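Local coordinates for aac(6')-Ii (Enterococcus faecium, PDB 1N71), which acetylates the 6'-amino group of aminoglycoside antibiotics with acetyl-coenzyme A as donor, making Enterococcus faecium resistant to them, at the interface of chains A and B. Residues are numbered along the deposited sequence; one frame, centred on the assembly and turned at random. Chains: chain A/B, aac(6')-Ii.

The interface of chains A and B. Residues chain A 69, 105-106, 179; chain B 160, 162-164.
The indole of B:Trp164 is inserted between A:Ile105 and A:Pro179, one on each face. A:Pro179 lays the edge of its pyrrolidine ring on the indole, with CD above the middle of the bicycle and 3.4 Å from CE2 of B:Trp164; CG of the same ring reaches toward the NE1 and CD1 side. On the opposite face the branch methyl CG2 of A:Ile105 comes down nearer the rim, 3.7 Å from CZ2 of B:Trp164. Both are CH-pi contacts, and together they should restrict tilting of the indole, whose plane is set by a chi2 of 99°.

The two arms of A:Ile105 divide the work. With CG1 anti to the carbonyl carbon (chi1 -56°), CG2 falls anti to the backbone N and is turned to the indole, while on the fully extended CG1 arm CD1 of A:Ile105 runs on to the main chain of the partner and packs tightly on CA of B:Gly163 at 3.5 Å. CG2 of A:Ile105 also touches CB of B:Asn160, 3.8 Å away. A:Thr69 continues the packing: its methyl CG2 lies 3.8 Å from CA of B:Gly163, and its hydroxyl OG1 rests against CA of B:Asn162 at 3.4 Å, a van der Waals contact. At the margin, the methyl CG2 of A:Thr106 makes a glancing contact with the carbonyl O of B:Asn160 at 3.7 Å.

The patch is part of the two-fold symmetric interface of the two-copy assembly, which may be the biological dimer, so its twin recurs with the chains exchanged. Chain B contributes the loop joining strands 153-158 and 168-174. Chain A contributes the turn before strand 70-78, the start of strand 106-112 with the residue preceding it, and the C-terminal tail, which reaches the far face of the partner's indole.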
# COMPACT_ATOMS: atom_id res chain seq x y z
N THR A 69 14.24 -1.28 2.76
CA THR A 69 13.73 -1.69 4.07
C THR A 69 12.33 -2.31 4.14
O THR A 69 12.14 -3.30 4.84
CB THR A 69 13.74 -0.49 5.03
OG1 THR A 69 13.02 0.59 4.44
CG2 THR A 69 15.18 -0.04 5.31
N ILE A 105 13.96 -5.11 6.13
CA ILE A 105 13.64 -5.12 7.56
C ILE A 105 12.25 -5.67 7.83
O ILE A 105 12.04 -6.45 8.76
CB ILE A 105 13.66 -3.68 8.13
CG1 ILE A 105 15.00 -3.01 7.86
CG2 ILE A 105 13.35 -3.72 9.61
CD1 ILE A 105 15.08 -1.60 8.40
N THR A 106 11.29 -5.25 7.03
CA THR A 106 9.92 -5.68 7.23
C THR A 106 9.19 -6.02 5.95
O THR A 106 9.47 -5.47 4.88
CB THR A 106 9.10 -4.60 7.96
OG1 THR A 106 7.75 -5.05 8.13
CG2 THR A 106 9.08 -3.32 7.15
N PRO A 179 18.12 -3.95 16.45
CA PRO A 179 19.38 -3.45 17.03
C PRO A 179 19.18 -3.36 18.55
O PRO A 179 18.18 -2.79 19.01
CB PRO A 179 19.53 -2.09 16.37
CG PRO A 179 18.93 -2.30 14.99
CD PRO A 179 17.89 -3.39 15.10
N ASN B 160 8.84 0.21 11.26
CA ASN B 160 10.13 0.08 10.59
C ASN B 160 10.10 0.08 9.07
O ASN B 160 11.04 -0.42 8.44
CB ASN B 160 10.83 -1.21 11.06
CG ASN B 160 10.75 -1.39 12.56
OD1 ASN B 160 11.12 -0.51 13.33
ND2 ASN B 160 10.28 -2.56 12.99
N ASN B 162 10.55 2.48 6.77
CA ASN B 162 11.64 3.23 6.15
C ASN B 162 12.97 3.04 6.87
O ASN B 162 13.91 3.81 6.65
CB ASN B 162 11.28 4.71 6.15
CG ASN B 162 9.97 4.98 5.43
OD1 ASN B 162 9.93 5.01 4.20
ND2 ASN B 162 8.89 5.17 6.20
N GLY B 163 13.05 2.02 7.70
CA GLY B 163 14.25 1.78 8.48
C GLY B 163 13.77 1.65 9.91
O GLY B 163 12.63 2.02 10.21
N TRP B 164 14.61 1.13 10.80
CA TRP B 164 14.18 0.96 12.19
C TRP B 164 13.59 2.21 12.82
O TRP B 164 14.18 3.29 12.77
CB TRP B 164 15.33 0.44 13.05
CG TRP B 164 15.81 -0.91 12.63
CD1 TRP B 164 16.89 -1.20 11.85
CD2 TRP B 164 15.19 -2.17 12.94
NE1 TRP B 164 16.98 -2.55 11.65
CE2 TRP B 164 15.96 -3.17 12.31
CE3 TRP B 164 14.06 -2.54 13.68
CZ2 TRP B 164 15.63 -4.53 12.41
CZ3 TRP B 164 13.73 -3.89 13.78
CH2 TRP B 164 14.52 -4.87 13.15